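Local coordinates for putative phosphatase (Clostridium difficile, PDB 3SD7), which probably acts as a phosphatase, a metal-dependent hydrolase of the haloacid dehalogenase-like superfamily, at residues 42-45 and 46-50; 114-117 and 118-122; 146-149 and 150-153; 171-174 and 175-179. All coordinates share one frame; numbering follows the deposited sequence.

Interaction 1: residues 42-45 and 46-50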
# COMPACT_ATOMS: atom_id res chain seq x y z
N ASP A 42 -2.43 6.17 4.66
CA ASP A 42 -3.82 5.74 4.56
C ASP A 42 -4.50 6.54 3.42
O ASP A 42 -4.63 7.77 3.52
CB ASP A 42 -4.52 5.96 5.90
CG ASP A 42 -5.93 5.40 5.93
OD1 ASP A 42 -6.42 4.97 4.88
OD2 ASP A 42 -6.58 5.46 7.01
N PRO A 43 -4.98 5.86 2.37
CA PRO A 43 -5.56 6.54 1.23
C PRO A 43 -7.07 6.77 1.34
O PRO A 43 -7.68 7.21 0.37
CB PRO A 43 -5.30 5.55 0.11
CG PRO A 43 -5.47 4.23 0.76
CD PRO A 43 -4.86 4.40 2.13
N LYS A 44 -7.64 6.46 2.49
CA LYS A 44 -9.10 6.49 2.66
C LYS A 44 -9.81 7.72 2.09
O LYS A 44 -10.77 7.61 1.33
CB LYS A 44 -9.45 6.28 4.13
CG LYS A 44 -10.93 6.38 4.43
CD LYS A 44 -11.24 6.06 5.86
CE LYS A 44 -11.20 4.54 6.10
NZ LYS A 44 -11.55 4.17 7.51
N GLU A 45 -9.32 8.90 2.45
CA GLU A 45 -9.99 10.15 2.03
C GLU A 45 -10.11 10.26 0.50
O GLU A 45 -11.21 10.44 -0.05
CB GLU A 45 -9.25 11.35 2.60
CG GLU A 45 -10.00 12.67 2.39
CD GLU A 45 -9.16 13.93 2.67
OE1 GLU A 45 -8.01 13.82 3.15
OE2 GLU A 45 -9.66 15.04 2.37
N GLY A 46 -8.97 10.17 -0.19
CA GLY A 46 -8.98 10.31 -1.64
C GLY A 46 -9.72 9.23 -2.38
O GLY A 46 -10.35 9.50 -3.40
N ILE A 47 -9.62 7.99 -1.91
CA ILE A 47 -10.33 6.91 -2.58
C ILE A 47 -11.84 7.10 -2.43
O ILE A 47 -12.61 7.04 -3.42
CB ILE A 47 -9.89 5.52 -2.08
CG1 ILE A 47 -8.42 5.28 -2.46
CG2 ILE A 47 -10.82 4.43 -2.69
CD1 ILE A 47 -7.91 3.93 -1.96
N THR A 48 -12.29 7.35 -1.21
CA THR A 48 -13.73 7.49 -0.98
C THR A 48 -14.28 8.75 -1.68
O THR A 48 -15.39 8.73 -2.26
CB THR A 48 -14.08 7.47 0.52
OG1 THR A 48 -13.36 8.50 1.19
CG2 THR A 48 -13.72 6.11 1.14
N LYS A 49 -13.52 9.83 -1.68
CA LYS A 49 -14.00 11.05 -2.34
C LYS A 49 -14.05 10.89 -3.87
O LYS A 49 -14.94 11.47 -4.52
CB LYS A 49 -13.18 12.26 -1.94
CG LYS A 49 -13.47 12.70 -0.53
CD LYS A 49 -12.71 13.94 -0.17
CE LYS A 49 -13.15 14.46 1.19
NZ LYS A 49 -12.46 15.71 1.55
N SER A 50 -13.13 10.11 -4.42
CA SER A 50 -13.11 9.83 -5.85
C SER A 50 -14.32 9.01 -6.23
O SER A 50 -14.97 9.30 -7.24
CB SER A 50 -11.83 9.12 -6.27
OG SER A 50 -10.68 9.90 -6.01
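At the opening turn of helix 44-57, with Pro43 in the N-cap position, Pro43, Lys44 and Glu45 each pair with the residue four places on. The regular start is seen in Ile47 N, which meets Pro43 O at 3.1 Å with an N-H...O angle of 170°. An Asx turn leads into the helix across Pro43: Lys44 N donates to Asp42 OD1 over 3.1 Å from above the carboxylate plane.

Lys44 O is gripped twice by one residue: Thr48 N lies 3.0 Å away and Thr48 OG1 only 2.7 Å away, the two donors arriving from opposite faces of the carbonyl plane. A chi1 of 57° folds that hydroxyl between the threonine's own N and carbonyl carbon, back toward the preceding turn. Ser50 N and OG grip Gly46 O likewise from opposite faces, OG at 2.7 Å, from another torsion (chi1 -61°).

On the outer side, the extended chains of Glu45 and Lys49 cross at a slant, and Lys49 NZ forms a salt bridge with Glu45 OE2 over 3.0 Å, using the anti lone pair of that oxygen. Pro43 and Ile47 run side by side, with Pro43 CG 3.7 Å from Ile47 CD1. The proline also touches Asp37, a sodium ligand, while Ser50 packs on helix 87-105, consistent with a linker leading from the core into a helical cap as in related phosphatases.

The chemistry thus divides by burial: the hydroxyls of Thr48 and Ser50 are satisfied by carbonyls of their own helix, whereas the ion pair, with an exposed glutamate, probably contributes more modestly because solvent screens it.

Interaction 2: residues 114-117 and 118-122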
# COMPACT_ATOMS: atom_id res chain seq x y z
N ASN A 114 3.42 8.31 13.81
CA ASN A 114 4.76 7.80 14.22
C ASN A 114 5.58 7.14 13.12
O ASN A 114 6.73 6.75 13.37
CB ASN A 114 4.65 6.87 15.42
CG ASN A 114 3.94 7.55 16.60
OD1 ASN A 114 4.21 8.71 16.91
ND2 ASN A 114 3.03 6.81 17.26
N MET A 115 5.03 7.05 11.93
CA MET A 115 5.76 6.39 10.84
C MET A 115 6.98 7.20 10.44
O MET A 115 8.08 6.64 10.28
CB MET A 115 4.85 6.12 9.66
CG MET A 115 5.56 5.33 8.55
SD MET A 115 6.42 3.81 9.02
CE MET A 115 5.01 2.68 9.28
N LYS A 116 6.84 8.53 10.36
CA LYS A 116 8.01 9.33 9.96
C LYS A 116 9.18 9.10 10.93
O LYS A 116 10.32 8.90 10.51
CB LYS A 116 7.65 10.81 9.78
CG LYS A 116 8.71 11.59 9.06
CD LYS A 116 8.30 13.04 8.89
CE LYS A 116 9.22 13.76 7.92
NZ LYS A 116 10.65 13.64 8.28
N GLU A 117 8.89 9.11 12.23
CA GLU A 117 9.90 8.84 13.25
C GLU A 117 10.56 7.47 13.08
O GLU A 117 11.79 7.37 13.16
CB GLU A 117 9.31 8.93 14.68
CG GLU A 117 10.19 8.21 15.75
CD GLU A 117 9.53 8.10 17.11
OE1 GLU A 117 9.16 9.15 17.66
OE2 GLU A 117 9.44 6.96 17.65
N ILE A 118 9.79 6.41 12.83
CA ILE A 118 10.42 5.10 12.72
C ILE A 118 11.26 5.02 11.44
O ILE A 118 12.35 4.45 11.47
CB ILE A 118 9.45 3.89 12.88
CG1 ILE A 118 8.65 3.68 11.65
CG2 ILE A 118 8.62 3.98 14.20
CD1 ILE A 118 9.43 2.95 10.58
N LEU A 119 10.79 5.62 10.34
CA LEU A 119 11.60 5.62 9.11
C LEU A 119 12.92 6.34 9.36
O LEU A 119 13.96 5.85 8.94
CB LEU A 119 10.88 6.29 7.95
CG LEU A 119 9.63 5.53 7.51
CD1 LEU A 119 8.90 6.34 6.46
CD2 LEU A 119 9.95 4.12 6.99
N GLU A 120 12.87 7.49 10.04
CA GLU A 120 14.08 8.28 10.38
C GLU A 120 15.02 7.41 11.25
O GLU A 120 16.22 7.38 11.02
CB GLU A 120 13.68 9.56 11.13
CG GLU A 120 13.01 10.62 10.22
CD GLU A 120 12.42 11.83 10.96
OE1 GLU A 120 12.25 11.84 12.20
OE2 GLU A 120 12.09 12.80 10.25
N MET A 121 14.46 6.68 12.21
CA MET A 121 15.26 5.82 13.08
C MET A 121 15.95 4.70 12.30
O MET A 121 17.14 4.40 12.51
CB MET A 121 14.41 5.27 14.22
CG MET A 121 14.02 6.36 15.21
SD MET A 121 12.86 5.73 16.42
CE MET A 121 13.83 4.37 17.04
N LEU A 122 15.22 4.07 11.41
CA LEU A 122 15.78 2.99 10.60
C LEU A 122 16.90 3.53 9.68
O LEU A 122 17.96 2.92 9.53
CB LEU A 122 14.67 2.35 9.75
CG LEU A 122 13.58 1.62 10.53
CD1 LEU A 122 12.44 1.21 9.56
CD2 LEU A 122 14.12 0.42 11.25
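Asn114, Met115, Lys116 and Glu117 each offer their carbonyl oxygen to the amide four residues later, in regular alpha-helical bonds of which the straightest, Leu119 N to Met115 O at 2.9 Å, has an N-H...O angle of 171°. On the polar side, Lys116 and Glu120 make a short salt bridge, NZ to OE2 at 2.6 Å. The ammonium comes to the anti side of the carboxylate but 28° out of its plane, and the bend at the end of the lysine chain (chi4 -54°) turns NZ toward it. Lys116 NZ also has a weak hydrogen bond to Tyr152 OH.

This is the first part of helix 115-124, which leads into strand 128-133; Leu119 and Leu122 rest on Phe34 and Leu129 of the central parallel sheet. Next to this face, under helix 235-239, the hooked chain of Met115 brings SD to 3.5 Å from Ile118 CG1 and to 3.9 Å from Leu119 CG. Glu117 and Met121 lie alongside each other, pointing the same way, with Glu117 CG 3.7 Å from Met121 SD. Beyond them, Glu233 OE1 comes close to Glu117 OE2, a pairing of like charges that may favour protonation of one of these carboxylates.

Interaction 3: residues 146-149 and 150-153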
# COMPACT_ATOMS: atom_id res chain seq x y z
N TYR A 146 5.01 14.07 -0.92
CA TYR A 146 4.06 14.94 -0.19
C TYR A 146 4.29 14.97 1.32
O TYR A 146 4.10 16.03 1.97
CB TYR A 146 2.62 14.49 -0.50
CG TYR A 146 1.50 15.25 0.20
CD1 TYR A 146 0.86 16.31 -0.43
CD2 TYR A 146 1.06 14.87 1.46
CE1 TYR A 146 -0.16 16.99 0.18
CE2 TYR A 146 0.02 15.55 2.10
CZ TYR A 146 -0.59 16.62 1.45
OH TYR A 146 -1.62 17.30 2.05
N PHE A 147 4.67 13.82 1.87
CA PHE A 147 4.96 13.66 3.32
C PHE A 147 6.41 13.83 3.71
O PHE A 147 6.78 13.62 4.87
CB PHE A 147 4.41 12.34 3.85
CG PHE A 147 2.93 12.31 3.89
CD1 PHE A 147 2.23 13.12 4.79
CD2 PHE A 147 2.20 11.50 3.04
CE1 PHE A 147 0.86 13.12 4.82
CE2 PHE A 147 0.83 11.50 3.07
CZ PHE A 147 0.15 12.29 3.95
N ASP A 148 7.23 14.21 2.74
CA ASP A 148 8.64 14.45 2.95
C ASP A 148 9.35 13.20 3.50
O ASP A 148 10.29 13.30 4.28
CB ASP A 148 8.85 15.66 3.88
CG ASP A 148 10.27 16.21 3.83
OD1 ASP A 148 10.97 16.01 2.81
OD2 ASP A 148 10.69 16.82 4.83
N ILE A 149 8.92 12.03 3.06
CA ILE A 149 9.58 10.78 3.50
C ILE A 149 10.24 10.01 2.32
O ILE A 149 10.87 8.99 2.55
CB ILE A 149 8.63 9.85 4.32
CG1 ILE A 149 7.41 9.44 3.50
CG2 ILE A 149 8.26 10.55 5.64
CD1 ILE A 149 6.50 8.36 4.20
N ASP A 150 10.07 10.51 1.09
CA ASP A 150 10.70 9.95 -0.10
C ASP A 150 12.20 9.79 0.12
O ASP A 150 12.82 8.78 -0.26
CB ASP A 150 10.47 10.87 -1.29
CG ASP A 150 11.26 10.46 -2.52
OD1 ASP A 150 11.10 9.32 -2.95
OD2 ASP A 150 12.03 11.28 -3.06
N ARG A 151 12.79 10.81 0.76
CA ARG A 151 14.21 10.87 1.05
C ARG A 151 14.79 9.66 1.81
O ARG A 151 15.97 9.41 1.75
CB ARG A 151 14.52 12.17 1.84
CG ARG A 151 13.86 12.21 3.22
CD ARG A 151 14.16 13.48 4.01
NE ARG A 151 13.66 14.67 3.33
CZ ARG A 151 13.87 15.93 3.74
NH1 ARG A 151 14.56 16.18 4.85
NH2 ARG A 151 13.38 16.94 3.02
N TYR A 152 13.96 8.92 2.53
CA TYR A 152 14.45 7.77 3.32
C TYR A 152 14.51 6.46 2.54
O TYR A 152 15.07 5.49 3.03
CB TYR A 152 13.58 7.57 4.58
CG TYR A 152 13.54 8.83 5.42
CD1 TYR A 152 14.70 9.37 5.91
CD2 TYR A 152 12.34 9.51 5.65
CE1 TYR A 152 14.70 10.56 6.64
CE2 TYR A 152 12.32 10.70 6.41
CZ TYR A 152 13.51 11.21 6.89
OH TYR A 152 13.53 12.40 7.62
N PHE A 153 13.93 6.43 1.34
CA PHE A 153 13.87 5.22 0.54
C PHE A 153 14.85 5.25 -0.63
O PHE A 153 14.91 6.21 -1.39
CB PHE A 153 12.45 5.01 -0.01
CG PHE A 153 11.43 4.82 1.07
CD1 PHE A 153 11.26 3.57 1.64
CD2 PHE A 153 10.67 5.88 1.54
CE1 PHE A 153 10.37 3.38 2.65
CE2 PHE A 153 9.76 5.68 2.58
CZ PHE A 153 9.63 4.43 3.13
O HOH W 1 11.26 13.64 0.91
O HOH W 2 11.83 14.57 6.18
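Arg151 reaches back to Asp148 by a folded route that begins at CB, where a chi1 of 64° sets CG between the residue's own N and carbonyl carbon. CG lies 3.7 Å above the plane of the neighbouring Tyr152 ring, over its centre. It also approaches Asp148 O, as does CD, each at 3.9 Å. At chi3 the chain bends again (62°) and turns the guanidinium toward the aspartate. NE passes close to Asp148 OD1, but the salt bridge is made by NH2, 2.6 Å from that same oxygen. Arg151 NH1, the other terminal nitrogen, stays farther off, 3.9 Å from Asp148 OD2. The carboxylate stands almost upright on the guanidinium, the two planes 87° apart, with Asp148 OD2 above one face near the rim. This is therefore no flat, two-pronged ion pair. Water 1 donates to Asp148 OD1 and accepts from Arg151 N; water 2 joins Asp148 O to Tyr152 OH.

Asp148 owes its position to a Schellman motif that closes helix 137-146: it is the C-prime residue, with positive phi, its N bonded to Arg145 O while Ile149 N reaches Leu144 O. A 3-10 segment, residues 150-152, follows on the way to edge strand 155-159.

In that segment Tyr152 N donates to Ile149 O at 3.1 Å, from well above the carbonyl plane. The Ile149 and Tyr152 side chains cross at about a right angle, with Ile149 CB 4.0 Å from Tyr152 CD2. Phe153 CD2 comes to 3.3 Å from Ile149 O, and its ring continues inward onto Leu129 and Val131 of the central sheet.

Interaction 4: residues 171-174 and 175-179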
# COMPACT_ATOMS: atom_id res chain seq x y z
N VAL A 171 7.12 -7.21 -7.75
CA VAL A 171 7.65 -5.92 -7.38
C VAL A 171 8.73 -6.07 -6.28
O VAL A 171 9.72 -5.37 -6.28
CB VAL A 171 6.50 -4.92 -7.08
CG1 VAL A 171 5.72 -5.29 -5.83
CG2 VAL A 171 7.03 -3.57 -7.00
N ILE A 172 8.55 -7.03 -5.37
CA ILE A 172 9.55 -7.34 -4.34
C ILE A 172 10.85 -7.80 -5.00
O ILE A 172 11.92 -7.29 -4.71
CB ILE A 172 9.06 -8.44 -3.35
CG1 ILE A 172 7.91 -7.90 -2.50
CG2 ILE A 172 10.20 -8.87 -2.44
CD1 ILE A 172 7.21 -8.97 -1.62
N GLN A 173 10.74 -8.74 -5.93
CA GLN A 173 11.92 -9.22 -6.62
C GLN A 173 12.61 -8.09 -7.39
O GLN A 173 13.83 -7.99 -7.38
CB GLN A 173 11.57 -10.33 -7.60
CG GLN A 173 12.80 -10.96 -8.24
CD GLN A 173 13.68 -11.69 -7.22
OE1 GLN A 173 14.83 -11.33 -6.99
NE2 GLN A 173 13.10 -12.67 -6.57
N TYR A 174 11.82 -7.26 -8.07
CA TYR A 174 12.38 -6.15 -8.85
C TYR A 174 13.23 -5.23 -7.98
O TYR A 174 14.34 -4.88 -8.33
CB TYR A 174 11.25 -5.34 -9.54
CG TYR A 174 11.76 -4.07 -10.22
CD1 TYR A 174 12.44 -4.12 -11.43
CD2 TYR A 174 11.58 -2.83 -9.63
CE1 TYR A 174 12.92 -2.95 -12.03
CE2 TYR A 174 12.07 -1.67 -10.23
CZ TYR A 174 12.72 -1.73 -11.40
OH TYR A 174 13.19 -0.55 -11.97
N VAL A 175 12.72 -4.88 -6.80
CA VAL A 175 13.40 -3.93 -5.97
C VAL A 175 14.64 -4.54 -5.30
O VAL A 175 15.66 -3.88 -5.17
CB VAL A 175 12.33 -3.22 -5.05
CG1 VAL A 175 12.16 -3.97 -3.75
CG2 VAL A 175 12.67 -1.80 -4.87
N LEU A 176 14.59 -5.83 -4.93
CA LEU A 176 15.79 -6.52 -4.44
C LEU A 176 16.86 -6.65 -5.52
O LEU A 176 18.07 -6.57 -5.24
CB LEU A 176 15.45 -7.92 -3.92
CG LEU A 176 14.67 -7.98 -2.62
CD1 LEU A 176 14.50 -9.46 -2.28
CD2 LEU A 176 15.39 -7.21 -1.50
N ASP A 177 16.43 -6.88 -6.77
CA ASP A 177 17.40 -7.00 -7.84
C ASP A 177 18.15 -5.68 -8.01
O ASP A 177 19.32 -5.70 -8.33
CB ASP A 177 16.74 -7.45 -9.13
CG ASP A 177 16.29 -8.93 -9.10
OD1 ASP A 177 16.71 -9.68 -8.19
OD2 ASP A 177 15.53 -9.33 -10.00
N LEU A 178 17.50 -4.55 -7.76
CA LEU A 178 18.16 -3.24 -7.88
C LEU A 178 19.25 -3.06 -6.82
O LEU A 178 20.19 -2.31 -7.03
CB LEU A 178 17.18 -2.08 -7.72
CG LEU A 178 16.09 -1.92 -8.78
CD1 LEU A 178 15.13 -0.81 -8.36
CD2 LEU A 178 16.72 -1.68 -10.19
N CYS A 179 19.10 -3.75 -5.69
CA CYS A 179 20.03 -3.66 -4.59
C CYS A 179 21.13 -4.67 -4.69
O CYS A 179 22.05 -4.62 -3.86
CB CYS A 179 19.31 -3.85 -3.26
SG CYS A 179 18.18 -2.46 -2.90
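Gln173 and Asp177 share the shortest backbone hydrogen bond here, Asp177 N to Gln173 O at 2.9 Å. One residue earlier, Leu176 N meets Ile172 O at 3.1 Å with an N-H...O angle of 168°. The bond from Leu178 N to Tyr174 O is longer, 3.2 Å, and more bent, at 143°; Leu178 N also has a weak bond to Val175 O, evidence that the helix becomes less regular here. The Asp177 carboxylate folds back over the preceding turn and crosses the Gln173 chain obliquely, with Asp177 OD2 3.6 Å from Gln173 CG.

On the outer surface Tyr174 and Leu178 make the main apolar pair. With CG anti to the tyrosine's N (chi1 173°), the ring projects outward from the helix and leans toward the next turn, where Leu178 comes over one of its faces: the leucine CG stands 4.2 Å above the ring plane, offset toward the rim. The nearest approach is Leu178 CD1 to Tyr174 CE2, 3.7 Å. Packing is looser between the buried Ile172 and Leu176, whose CG2 and CD1 atoms respectively are 4.3 Å apart. Val175 places CG1 3.5 Å from Ile172 O.

The inward side chains identify the setting. Val171, Ile172, Val175 and Leu176 spread over strands 155-159, 128-133 and 31-34, and Ile172 and Leu176 also meet Ile203 of helix 194-203. Helix 168-179 is thus the connection of a beta-alpha-beta crossover, carrying the chain from edge strand 155-159 past two intervening strands to strand 187-191, as expected of the Rossmann-like core of a haloacid dehalogenase-like hydrolase.

Overall arrangement
The four contacts follow one another along the chain without interleaving. Interactions 2 and 3, their centres 11 Å apart, are the only pair that touch: Glu120 OE2 lies 3.0 Å from Tyr152 OH, a probable hydrogen bond, and Lys116 CG packs on Ile149 CG2. Interaction 4 lies about 22 Å from interaction 2, centre to centre; their helices contact neighbouring residues of strands 31-34 and 128-133, Phe34 and Leu129 against Leu33 and Leu130, hence opposite faces of the parallel sheet. Interaction 1, about 28 Å from interaction 4 between centres, starts the helical region beyond the sodium-binding Asp37, so core and probable cap are both represented.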